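Local atomic coordinates of beta-ketoacyl-[acyl-carrier-protein] synthase FabY (Pseudomonas aeruginosa, PDB entry 4CW4), a protein that catalyses the condensation of acetyl-CoA with malonyl-acyl carrier protein to give beta-acetoacetyl-ACP, the primer for fatty acid synthesis. Residues M194-A199 against E365-Y369; V217-A223 against Q304-V308; G329-T333 against N358-T362; N410-A415 against E452-V457; A490-F494 against V549-R553. All coordinates share one frame; numbering follows the deposited sequence.

In the fold
Contact 1 opens first and closes over contacts 2 and 3, which follow one another inside its loop; contacts 4 and 5 come after in series. The first three belong to the N-terminal half of the ketosynthase, the last two to its C-terminal half. Contacts 1 and 2 share neighbouring strands, 366-374 and 307-314, with centres about 21 Å apart. Segment 358-362 of contact 3 leads toward strand 366-374. Contacts 2 and 3 flank the chain's centre, their own centres about 41 Å apart. Contact 5, centred about 22 Å from contact 4, uses strand 543-550, which pairs with 387-394. Contact 3 is beside the probable active site; contact 4 lies between it and the second subunit, which contact 2 also touches.

Contact 1: residues M194-A199 against E365-Y369; sequences MSVVAA and ESSQY
S195 OG and Y369 OH lie 2.6 Å apart in a short hydrogen bond, in which either hydroxyl could be the donor. It marks the tight end of the packing of helix 190-204 on strand 366-374. The tyrosine reaches it because CG stands beside the backbone N (chi1 -69°), which lays the ring alongside the helix. A198 CB meets that ring at its edge, in plane, 3.8 Å from Y369 CD2. The same methyl also touches S367, with A198 CB 3.3 Å from S367 OG. Small residues line this part of the interface, and the axes of 194-199 and 366-369 approach to 7.4 Å, their directions 37° apart.

The M194 end has no hydrogen bond across the segments and is held by van der Waals packing alone. Its chain bends at chi3 (56°), bringing CE over the strand backbone, 3.5 Å from S366 N. The methionine side chain crosses that of E365 at about a right angle, and M194 SD stays 4.1 Å from E365 OE1. Yet this end is no solvent side: every touching residue is buried. The E365 carboxylate is engaged by R190 in a salt bridge and by Y98 and the backbone N of L173.

This is a helix laid on a sheet of the thiolase-like core, on the strand face bearing S367 and Y369. S195 OG and Y369 OH have second partners, P264 O and S226 OG, while S367 OG bonds to N312 O. Polar groups inside the core are thus paired, and the S195-Y369 bond helps fix the tyrosine's position against the helix.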
# COMPACT_ATOMS: atom_id res chain seq x y z
N MET A 194 -3.19 -8.61 -15.24
CA MET A 194 -4.58 -8.76 -14.84
C MET A 194 -5.24 -7.41 -14.64
O MET A 194 -6.39 -7.23 -14.99
CB MET A 194 -4.68 -9.63 -13.58
CG MET A 194 -4.41 -11.10 -13.87
SD MET A 194 -4.39 -12.20 -12.45
CE MET A 194 -6.00 -11.90 -11.73
N SER A 195 -4.49 -6.45 -14.12
CA SER A 195 -5.05 -5.11 -13.90
C SER A 195 -5.38 -4.45 -15.22
O SER A 195 -6.44 -3.86 -15.38
CB SER A 195 -4.08 -4.23 -13.10
OG SER A 195 -4.70 -2.99 -12.79
N VAL A 196 -4.46 -4.53 -16.18
CA VAL A 196 -4.67 -3.91 -17.49
C VAL A 196 -5.89 -4.54 -18.18
O VAL A 196 -6.75 -3.84 -18.71
CB VAL A 196 -3.38 -4.05 -18.35
CG1 VAL A 196 -3.64 -3.74 -19.83
CG2 VAL A 196 -2.27 -3.16 -17.79
N VAL A 197 -5.97 -5.86 -18.15
CA VAL A 197 -7.07 -6.55 -18.83
C VAL A 197 -8.42 -6.33 -18.14
O VAL A 197 -9.45 -6.11 -18.80
CB VAL A 197 -6.72 -8.05 -19.00
CG1 VAL A 197 -7.87 -8.83 -19.52
CG2 VAL A 197 -5.50 -8.19 -19.90
N ALA A 198 -8.42 -6.35 -16.81
CA ALA A 198 -9.63 -6.06 -16.04
C ALA A 198 -10.09 -4.62 -16.22
O ALA A 198 -11.29 -4.36 -16.29
CB ALA A 198 -9.40 -6.36 -14.57
N ALA A 199 -9.16 -3.68 -16.23
CA ALA A 199 -9.55 -2.28 -16.34
C ALA A 199 -10.25 -2.03 -17.67
O ALA A 199 -11.24 -1.29 -17.72
CB ALA A 199 -8.35 -1.36 -16.17
N GLU A 365 -6.56 -15.68 -7.19
CA GLU A 365 -6.20 -14.49 -7.96
C GLU A 365 -7.45 -13.84 -8.55
O GLU A 365 -8.38 -14.51 -9.00
CB GLU A 365 -5.25 -14.87 -9.10
CG GLU A 365 -5.82 -15.86 -10.11
CD GLU A 365 -4.82 -16.33 -11.16
OE1 GLU A 365 -3.61 -15.96 -11.10
OE2 GLU A 365 -5.24 -17.10 -12.04
N SER A 366 -7.45 -12.51 -8.57
CA SER A 366 -8.57 -11.76 -9.11
C SER A 366 -8.16 -10.34 -9.38
O SER A 366 -7.38 -9.77 -8.61
CB SER A 366 -9.73 -11.71 -8.12
OG SER A 366 -10.86 -11.06 -8.69
N SER A 367 -8.68 -9.77 -10.46
CA SER A 367 -8.61 -8.33 -10.65
C SER A 367 -9.99 -7.87 -11.04
O SER A 367 -10.61 -8.42 -11.94
CB SER A 367 -7.60 -7.91 -11.71
OG SER A 367 -7.55 -6.49 -11.79
N GLN A 368 -10.47 -6.83 -10.36
CA GLN A 368 -11.84 -6.34 -10.48
C GLN A 368 -11.82 -4.83 -10.38
O GLN A 368 -11.09 -4.29 -9.56
CB GLN A 368 -12.69 -6.87 -9.34
CG GLN A 368 -12.80 -8.37 -9.21
CD GLN A 368 -13.82 -8.97 -10.15
OE1 GLN A 368 -13.97 -8.53 -11.28
NE2 GLN A 368 -14.52 -9.99 -9.68
N TYR A 369 -12.67 -4.18 -11.18
CA TYR A 369 -12.86 -2.73 -11.12
C TYR A 369 -14.33 -2.36 -11.20
O TYR A 369 -15.11 -2.99 -11.92
CB TYR A 369 -12.08 -2.02 -12.25
CG TYR A 369 -10.62 -2.12 -11.99
CD1 TYR A 369 -10.02 -1.29 -11.06
CD2 TYR A 369 -9.85 -3.11 -12.61
CE1 TYR A 369 -8.69 -1.43 -10.76
CE2 TYR A 369 -8.53 -3.25 -12.31
CZ TYR A 369 -7.95 -2.42 -11.39
OH TYR A 369 -6.62 -2.55 -11.05

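Contact 2: residues V217-A223 against Q304-V308; sequences VQPDEIA and QARVV
E221 O takes two backbone donors from the facing segment: R306 N at 2.8 Å and V307 N at 3.1 Å. The V307 bond runs nearly along the C=O axis, whereas the R306 donor is tilted 18° from the carbonyl plane. A223 N then bonds to V307 O at 2.9 Å, and from here strands 222-225 and 307-314 run parallel. I222 and V307 share one face of the sheet, their side chains side by side, with I222 CD1 3.7 Å from V307 CB. A223 and V308 occupy the opposite face, where A223 CB also meets A305 CB.

Next come the side chains of E221 and R306, which lie together and point the same way. The carboxylate and guanidinium planes are 84° apart and make no direct ion pair; E221 OE1 touches R306 CD at 3.6 Å instead. Water 3 links the two, donating to E221 OE1 at 2.7 Å and accepting from R306 NH1. Q218 N also bonds to E221 OE1 and probably helps hold the turn, which the E221 N to Q218 O bond closes. Water 2 lies between D220 O and Q304 O, 2.7 Å from the latter.

Further out, E221 is paired with K629, R306 with D374, and D220 with K416 of the second subunit. With separate counter-ions and a water between them, E221 and R306 are probably held by a wider electrostatic network.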
# COMPACT_ATOMS: atom_id res chain seq x y z
N VAL A 217 -15.51 16.44 -17.97
CA VAL A 217 -15.05 16.79 -16.62
C VAL A 217 -13.73 17.55 -16.71
O VAL A 217 -13.11 17.61 -17.78
CB VAL A 217 -14.90 15.52 -15.73
CG1 VAL A 217 -16.24 14.80 -15.60
CG2 VAL A 217 -13.84 14.57 -16.26
N GLN A 218 -13.30 18.17 -15.61
CA GLN A 218 -11.98 18.79 -15.56
C GLN A 218 -10.89 17.71 -15.44
O GLN A 218 -11.16 16.59 -15.00
CB GLN A 218 -11.88 19.81 -14.42
CG GLN A 218 -12.88 20.95 -14.60
CD GLN A 218 -12.69 22.10 -13.65
OE1 GLN A 218 -11.63 22.28 -13.10
NE2 GLN A 218 -13.74 22.88 -13.45
N PRO A 219 -9.67 18.03 -15.87
CA PRO A 219 -8.64 16.97 -15.89
C PRO A 219 -8.32 16.35 -14.52
O PRO A 219 -7.93 15.18 -14.46
CB PRO A 219 -7.40 17.71 -16.43
CG PRO A 219 -7.96 18.82 -17.25
CD PRO A 219 -9.21 19.27 -16.51
N ASP A 220 -8.49 17.12 -13.46
CA ASP A 220 -8.23 16.63 -12.11
C ASP A 220 -9.41 15.90 -11.49
O ASP A 220 -9.31 15.44 -10.36
CB ASP A 220 -7.78 17.78 -11.19
CG ASP A 220 -8.82 18.88 -11.05
OD1 ASP A 220 -9.68 19.01 -11.95
OD2 ASP A 220 -8.74 19.65 -10.06
N GLU A 221 -10.51 15.77 -12.24
CA GLU A 221 -11.74 15.17 -11.70
C GLU A 221 -11.94 13.67 -12.00
O GLU A 221 -13.02 13.10 -11.79
CB GLU A 221 -12.96 16.00 -12.15
CG GLU A 221 -13.02 17.35 -11.44
CD GLU A 221 -14.18 18.22 -11.88
OE1 GLU A 221 -14.67 18.02 -13.02
OE2 GLU A 221 -14.60 19.08 -11.08
N ILE A 222 -10.88 13.05 -12.50
CA ILE A 222 -10.81 11.61 -12.69
C ILE A 222 -9.92 11.06 -11.58
O ILE A 222 -8.91 11.66 -11.27
CB ILE A 222 -10.12 11.26 -14.03
CG1 ILE A 222 -10.82 11.94 -15.20
CG2 ILE A 222 -10.04 9.75 -14.22
CD1 ILE A 222 -12.17 11.46 -15.44
N ALA A 223 -10.30 9.94 -10.99
CA ALA A 223 -9.51 9.34 -9.93
C ALA A 223 -9.42 7.84 -10.14
O ALA A 223 -10.36 7.25 -10.63
CB ALA A 223 -10.15 9.59 -8.61
N GLN A 304 -14.30 16.39 -5.15
CA GLN A 304 -12.95 16.40 -5.64
C GLN A 304 -12.85 15.68 -6.97
O GLN A 304 -12.08 16.08 -7.84
CB GLN A 304 -12.00 15.77 -4.62
CG GLN A 304 -11.83 16.57 -3.36
CD GLN A 304 -10.92 15.87 -2.39
OE1 GLN A 304 -9.68 15.99 -2.46
NE2 GLN A 304 -11.50 15.11 -1.49
N ALA A 305 -13.63 14.61 -7.14
CA ALA A 305 -13.61 13.84 -8.38
C ALA A 305 -15.01 13.45 -8.79
O ALA A 305 -15.89 13.27 -7.95
CB ALA A 305 -12.73 12.59 -8.25
N ARG A 306 -15.21 13.29 -10.09
CA ARG A 306 -16.51 12.98 -10.64
C ARG A 306 -16.57 11.60 -11.28
O ARG A 306 -17.68 11.06 -11.46
CB ARG A 306 -16.89 14.04 -11.66
CG ARG A 306 -16.96 15.44 -11.03
CD ARG A 306 -17.68 16.44 -11.90
NE ARG A 306 -19.12 16.16 -11.89
CZ ARG A 306 -20.07 16.97 -12.35
NH1 ARG A 306 -19.76 18.15 -12.87
NH2 ARG A 306 -21.34 16.61 -12.26
N VAL A 307 -15.41 11.06 -11.66
CA VAL A 307 -15.32 9.73 -12.26
C VAL A 307 -14.23 9.01 -11.51
O VAL A 307 -13.11 9.52 -11.43
CB VAL A 307 -14.95 9.78 -13.75
CG1 VAL A 307 -14.91 8.37 -14.35
CG2 VAL A 307 -15.94 10.65 -14.50
N VAL A 308 -14.55 7.85 -10.95
CA VAL A 308 -13.60 7.12 -10.14
C VAL A 308 -13.55 5.66 -10.55
O VAL A 308 -14.57 4.98 -10.60
CB VAL A 308 -13.94 7.18 -8.63
CG1 VAL A 308 -12.84 6.47 -7.83
CG2 VAL A 308 -14.12 8.61 -8.15
O HOH W 1 -11.19 18.94 -8.04
O HOH W 2 -9.55 17.07 -7.87
O HOH W 3 -17.03 19.24 -13.66

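Contact 3: residues G329-T333 against N358-T362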
# COMPACT_ATOMS: atom_id res chain seq x y z
N GLY A 329 -0.83 -21.30 9.54
CA GLY A 329 -1.98 -22.17 9.71
C GLY A 329 -3.25 -21.60 9.11
O GLY A 329 -4.34 -22.01 9.49
N ALA A 330 -3.13 -20.68 8.16
CA ALA A 330 -4.28 -19.94 7.62
C ALA A 330 -5.01 -20.64 6.49
O ALA A 330 -6.18 -20.31 6.23
CB ALA A 330 -3.83 -18.57 7.15
N LEU A 331 -4.34 -21.55 5.77
CA LEU A 331 -4.90 -22.14 4.55
C LEU A 331 -5.44 -23.53 4.77
O LEU A 331 -4.97 -24.26 5.64
CB LEU A 331 -3.86 -22.21 3.44
CG LEU A 331 -3.18 -20.90 3.06
CD1 LEU A 331 -2.20 -21.15 1.92
CD2 LEU A 331 -4.19 -19.81 2.69
N ALA A 332 -6.43 -23.90 3.96
CA ALA A 332 -6.93 -25.28 3.93
C ALA A 332 -5.88 -26.17 3.28
O ALA A 332 -5.55 -26.00 2.11
CB ALA A 332 -8.21 -25.35 3.13
N THR A 333 -5.39 -27.15 4.03
CA THR A 333 -4.41 -28.10 3.51
C THR A 333 -5.11 -29.38 3.04
O THR A 333 -6.26 -29.65 3.40
CB THR A 333 -3.41 -28.51 4.59
OG1 THR A 333 -4.09 -29.26 5.59
CG2 THR A 333 -2.75 -27.28 5.21
N ASN A 358 -14.83 -26.68 8.29
CA ASN A 358 -13.82 -26.07 7.44
C ASN A 358 -12.47 -26.02 8.13
O ASN A 358 -12.35 -26.42 9.30
CB ASN A 358 -14.28 -24.69 6.89
CG ASN A 358 -14.57 -23.67 7.97
OD1 ASN A 358 -14.01 -23.72 9.07
ND2 ASN A 358 -15.41 -22.68 7.64
N CYS A 359 -11.44 -25.58 7.40
CA CYS A 359 -10.07 -25.71 7.91
C CYS A 359 -9.07 -24.75 7.28
O CYS A 359 -7.88 -25.05 7.18
CB CYS A 359 -9.60 -27.15 7.72
SG CYS A 359 -9.62 -27.74 5.99
N GLY A 360 -9.54 -23.55 6.93
CA GLY A 360 -8.65 -22.51 6.43
C GLY A 360 -9.08 -21.99 5.08
O GLY A 360 -9.85 -22.65 4.36
N PHE A 361 -8.58 -20.82 4.72
CA PHE A 361 -8.98 -20.21 3.47
C PHE A 361 -8.20 -20.77 2.28
O PHE A 361 -7.21 -21.49 2.44
CB PHE A 361 -8.98 -18.66 3.57
CG PHE A 361 -7.64 -17.96 3.46
CD1 PHE A 361 -7.10 -17.62 2.23
CD2 PHE A 361 -7.01 -17.50 4.59
CE1 PHE A 361 -5.94 -16.91 2.12
CE2 PHE A 361 -5.81 -16.77 4.49
CZ PHE A 361 -5.29 -16.49 3.24
N THR A 362 -8.70 -20.47 1.09
CA THR A 362 -8.08 -20.84 -0.16
C THR A 362 -7.62 -19.59 -0.89
O THR A 362 -8.40 -18.68 -1.13
CB THR A 362 -9.10 -21.59 -1.03
OG1 THR A 362 -9.39 -22.85 -0.43
CG2 THR A 362 -8.58 -21.80 -2.45
O HOH W 4 -5.36 -24.37 8.58
O HOH W 5 -6.40 -24.12 0.16
O HOH W 6 -6.23 -27.24 6.84
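The backbones of A330 and F361 meet through F361 N, which donates to A330 O at 2.9 Å with the donor in the carbonyl plane. F361 O in turn accepts from A332 N at 3.0 Å, the donor tilted 30° from the plane. These two bonds make a single bridge between the loops, placing L331 opposite F361. The backbone of 329-333 packs where a CB of G360 would sit, so only a glycine lets A330 O come this close to its CA.

Water 6 accepts from T333 N and can donate to C359 O, 2.8 Å away. Water 4 reaches G329 O and the same C359 O. Water 5 donates to A332 O at 2.8 Å and lies 3.3 Å from T362 OG1.

Segment 358-362 borders the probable catalytic centre of the ketosynthase fold through F361, whose side chain is about 4 Å from that of H477 and about 6 Å from that of C286 (nearest atoms). G329 ends helix 319-327 in a Schellman motif, and T333 is the N-cap of helix 334-341, its OG1 bonded to G336 N.

L331 CD2 sits over one face of the F361 ring in a CH-pi contact, 3.4 Å above the plane and offset toward the rim. The Y325 ring meets F361 edge-to-face, the H477 ring meets it with planes about 55° apart, and the backbone of T362 is hydrogen-bonded to H477.

Contact 4: residues N410-A415 against E452-V457; sequences NYLTVA and EILDRV
Y411 and I453 meet through matching first torsions: in each the gamma carbon (CG and CG1) lies beside the backbone N, opposite the carbonyl carbon, at chi1 -78° and -69°. I453 CG1 is thereby set over the centre of the Y411 ring, 3.5 Å from Y411 CZ, in a CH-pi contact. The isoleucine continues past the ring until its CD1 comes to 3.6 Å from N410 OD1.

Farther along the ring, in the conformer modelled here, R456 approaches obliquely, with NH1 3.6 Å from Y411 CE2 and NH2 hydrogen-bonded to I610 O of the second subunit; a second conformer makes both tentative. On the inner side V414 wedges between two neighbours: its CG2 is 3.9 Å from I453 CG2, and its CG1 is 3.8 Å from V457 CG2.

No hydrogen bond crosses between the segments, so the join is mainly apolar. N410 ND2 serves its own helix, donating to T413 OG1 at 2.9 Å, and also bonds to N536. The axes of 410-415 and 452-457 come within 9.7 Å, crossing at -43°. Their parent helices, 409-425 and 444-461, form a packed pair in the C-terminal half of the thiolase-like fold, between the dimer partner and the predicted active-site residue H439.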
# COMPACT_ATOMS: atom_id res chain seq x y z
N ASN A 410 -14.85 -5.26 13.68
CA ASN A 410 -15.90 -5.59 12.72
C ASN A 410 -17.31 -5.43 13.34
O ASN A 410 -18.27 -5.23 12.61
CB ASN A 410 -15.65 -6.99 12.16
CG ASN A 410 -16.43 -7.30 10.89
OD1 ASN A 410 -16.81 -8.44 10.70
ND2 ASN A 410 -16.60 -6.34 10.01
N TYR A 411 -17.43 -5.45 14.67
CA TYR A 411 -18.71 -5.11 15.29
C TYR A 411 -19.12 -3.70 14.90
O TYR A 411 -20.27 -3.43 14.57
CB TYR A 411 -18.65 -5.23 16.82
CG TYR A 411 -18.73 -6.64 17.35
CD1 TYR A 411 -17.57 -7.41 17.50
CD2 TYR A 411 -19.95 -7.21 17.70
CE1 TYR A 411 -17.63 -8.70 17.98
CE2 TYR A 411 -20.02 -8.51 18.18
CZ TYR A 411 -18.85 -9.25 18.31
OH TYR A 411 -18.86 -10.54 18.79
N LEU A 412 -18.16 -2.80 14.98
CA LEU A 412 -18.37 -1.39 14.72
C LEU A 412 -18.68 -1.13 13.24
O LEU A 412 -19.60 -0.37 12.93
CB LEU A 412 -17.16 -0.58 15.15
CG LEU A 412 -17.02 -0.30 16.65
CD1 LEU A 412 -16.99 -1.56 17.49
CD2 LEU A 412 -15.78 0.52 16.91
N THR A 413 -17.94 -1.77 12.33
CA THR A 413 -18.17 -1.52 10.91
C THR A 413 -19.55 -2.02 10.48
O THR A 413 -20.25 -1.33 9.75
CB THR A 413 -17.06 -2.10 9.99
OG1 THR A 413 -17.09 -3.53 9.96
CG2 THR A 413 -15.67 -1.66 10.45
N VAL A 414 -19.93 -3.21 10.91
CA VAL A 414 -21.23 -3.75 10.52
C VAL A 414 -22.37 -2.93 11.12
O VAL A 414 -23.32 -2.58 10.42
CB VAL A 414 -21.37 -5.25 10.89
CG1 VAL A 414 -22.75 -5.77 10.51
CG2 VAL A 414 -20.26 -6.07 10.18
N ALA A 415 -22.27 -2.60 12.40
CA ALA A 415 -23.31 -1.81 13.06
C ALA A 415 -23.47 -0.47 12.37
O ALA A 415 -24.60 -0.05 12.07
CB ALA A 415 -22.99 -1.62 14.53
N GLU A 452 -21.40 -14.45 14.83
CA GLU A 452 -21.79 -13.79 16.07
C GLU A 452 -21.98 -12.29 15.86
O GLU A 452 -22.94 -11.72 16.36
CB GLU A 452 -20.77 -14.05 17.18
CG GLU A 452 -21.15 -13.37 18.46
CD GLU A 452 -20.41 -13.92 19.66
OE1 GLU A 452 -19.40 -14.61 19.47
OE2 GLU A 452 -20.87 -13.66 20.79
N ILE A 453 -21.08 -11.65 15.12
CA ILE A 453 -21.26 -10.23 14.80
C ILE A 453 -22.55 -10.00 14.02
O ILE A 453 -23.35 -9.13 14.36
CB ILE A 453 -20.09 -9.72 13.97
CG1 ILE A 453 -18.83 -9.68 14.84
CG2 ILE A 453 -20.37 -8.33 13.41
CD1 ILE A 453 -17.54 -9.57 14.04
N LEU A 454 -22.77 -10.76 12.95
CA LEU A 454 -23.97 -10.53 12.15
C LEU A 454 -25.25 -10.80 12.94
O LEU A 454 -26.22 -10.05 12.84
CB LEU A 454 -23.95 -11.39 10.88
CG LEU A 454 -22.77 -11.16 9.94
CD1 LEU A 454 -22.81 -12.16 8.79
CD2 LEU A 454 -22.75 -9.74 9.42
N ASP A 455 -25.24 -11.87 13.72
CA ASP A 455 -26.39 -12.21 14.54
C ASP A 455 -26.70 -11.10 15.54
O ASP A 455 -27.87 -10.74 15.75
CB ASP A 455 -26.12 -13.52 15.26
CG ASP A 455 -27.37 -14.15 15.81
OD1 ASP A 455 -28.37 -14.30 15.06
OD2 ASP A 455 -27.33 -14.53 17.00
N ARG A 456 -25.68 -10.54 16.16
CA ARG A 456 -25.90 -9.53 17.18
C ARG A 456 -26.31 -8.16 16.60
O ARG A 456 -27.11 -7.44 17.20
CB ARG A 456 -24.67 -9.41 18.07
CG ARG A 456 -24.42 -10.66 18.90
CD ARG A 456 -23.28 -10.45 19.87
NE ARG A 456 -23.61 -9.38 20.80
CZ ARG A 456 -22.73 -8.71 21.54
NH1 ARG A 456 -21.44 -8.99 21.46
NH2 ARG A 456 -23.15 -7.75 22.34
N VAL A 457 -25.80 -7.82 15.42
CA VAL A 457 -26.26 -6.62 14.74
C VAL A 457 -27.70 -6.82 14.26
O VAL A 457 -28.53 -5.93 14.39
CB VAL A 457 -25.33 -6.23 13.58
CG1 VAL A 457 -25.93 -5.12 12.76
CG2 VAL A 457 -23.98 -5.81 14.13

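Contact 5: residues A490-F494 against V549-R553; sequences ALGTF and VLSPR
F494 turns its ring flat against S551, whose CB stands 3.8 Å from the ring centroid and only 15° off the normal. This is a CH-pi contact, with S551 CA lying over the centre of the same face. The opposite face is met from within the helix by A490 O, offset toward the rim, which leaves the ring between its own helical turn and the end of the strand. Its CG points beside the backbone N (chi1 -68°), and from there the ring reaches segment 549-553.

V549 comes in from a different direction: its CG1 lies at the ring edge, in plane, 4.0 Å from F494 CE2. The valine carbonyl is at the edge as well, with V549 O 3.8 Å from F494 CZ. At the base of the side chain, P552 crosses obliquely and brings its CD to 3.9 Å from F494 CB. A turn earlier, L491 crosses V549 at about a right angle, and the contact is looser, with L491 CD2 4.2 Å from V549 CG1.

No hydrogen bond links the two segments. S551 OG bonds to I554 N as the N-cap of helix 552-563 and is also bonded to the carboxylate of E531.

The contact sits where strand 543-550 gives way to helix 552-563, with helix 482-496 packed against that junction. F435 of strand 434-437 also touches F494, while I535 of strand 532-539 backs V549.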
# COMPACT_ATOMS: atom_id res chain seq x y z
N ALA A 490 -22.64 -9.14 -5.70
CA ALA A 490 -23.84 -8.48 -5.19
C ALA A 490 -24.64 -7.85 -6.33
O ALA A 490 -25.88 -7.88 -6.33
CB ALA A 490 -23.49 -7.43 -4.16
N LEU A 491 -23.94 -7.28 -7.30
CA LEU A 491 -24.61 -6.60 -8.39
C LEU A 491 -25.41 -7.59 -9.22
O LEU A 491 -26.44 -7.25 -9.79
CB LEU A 491 -23.60 -5.89 -9.28
CG LEU A 491 -22.71 -4.85 -8.57
CD1 LEU A 491 -21.87 -4.11 -9.59
CD2 LEU A 491 -23.56 -3.88 -7.72
N GLY A 492 -24.91 -8.82 -9.29
CA GLY A 492 -25.59 -9.89 -9.98
C GLY A 492 -26.88 -10.28 -9.28
O GLY A 492 -27.89 -10.57 -9.93
N THR A 493 -26.86 -10.32 -7.95
CA THR A 493 -28.10 -10.56 -7.20
C THR A 493 -29.15 -9.49 -7.52
O THR A 493 -30.33 -9.80 -7.70
CB THR A 493 -27.83 -10.67 -5.70
OG1 THR A 493 -27.09 -11.87 -5.47
CG2 THR A 493 -29.14 -10.70 -4.86
N PHE A 494 -28.74 -8.22 -7.57
CA PHE A 494 -29.67 -7.17 -7.96
C PHE A 494 -30.24 -7.42 -9.36
O PHE A 494 -31.44 -7.23 -9.60
CB PHE A 494 -29.00 -5.79 -7.91
CG PHE A 494 -28.64 -5.30 -6.54
CD1 PHE A 494 -29.40 -5.61 -5.43
CD2 PHE A 494 -27.50 -4.53 -6.37
CE1 PHE A 494 -29.04 -5.15 -4.18
CE2 PHE A 494 -27.14 -4.07 -5.14
CZ PHE A 494 -27.92 -4.38 -4.03
N VAL A 549 -24.26 -1.03 -0.35
CA VAL A 549 -24.56 -0.94 -1.77
C VAL A 549 -26.08 -0.97 -1.95
O VAL A 549 -26.76 -1.83 -1.40
CB VAL A 549 -23.95 -2.14 -2.56
CG1 VAL A 549 -24.03 -1.88 -4.06
CG2 VAL A 549 -22.53 -2.43 -2.12
N LEU A 550 -26.59 -0.01 -2.71
CA LEU A 550 -28.01 0.11 -3.02
C LEU A 550 -28.27 -0.41 -4.42
O LEU A 550 -27.43 -0.26 -5.31
CB LEU A 550 -28.46 1.57 -2.95
CG LEU A 550 -28.07 2.36 -1.70
CD1 LEU A 550 -28.61 3.79 -1.79
CD2 LEU A 550 -28.59 1.65 -0.44
N SER A 551 -29.44 -1.02 -4.63
CA SER A 551 -29.81 -1.54 -5.93
C SER A 551 -30.03 -0.44 -6.96
O SER A 551 -30.27 0.72 -6.60
CB SER A 551 -31.12 -2.33 -5.82
OG SER A 551 -32.18 -1.43 -5.53
N PRO A 552 -30.05 -0.82 -8.25
CA PRO A 552 -30.48 0.14 -9.26
C PRO A 552 -31.86 0.74 -8.99
O PRO A 552 -32.04 1.94 -9.23
CB PRO A 552 -30.48 -0.69 -10.54
CG PRO A 552 -29.41 -1.70 -10.31
CD PRO A 552 -29.51 -2.05 -8.85
N ARG A 553 -32.82 -0.04 -8.51
CA ARG A 553 -34.15 0.51 -8.27
C ARG A 553 -34.10 1.64 -7.26
O ARG A 553 -34.72 2.68 -7.46
CB ARG A 553 -35.13 -0.55 -7.76
CG ARG A 553 -36.55 -0.02 -7.66
CD ARG A 553 -37.54 -1.08 -7.19
NE ARG A 553 -37.52 -1.20 -5.74
CZ ARG A 553 -38.07 -0.31 -4.91
NH1 ARG A 553 -38.68 0.77 -5.38
NH2 ARG A 553 -38.00 -0.51 -3.59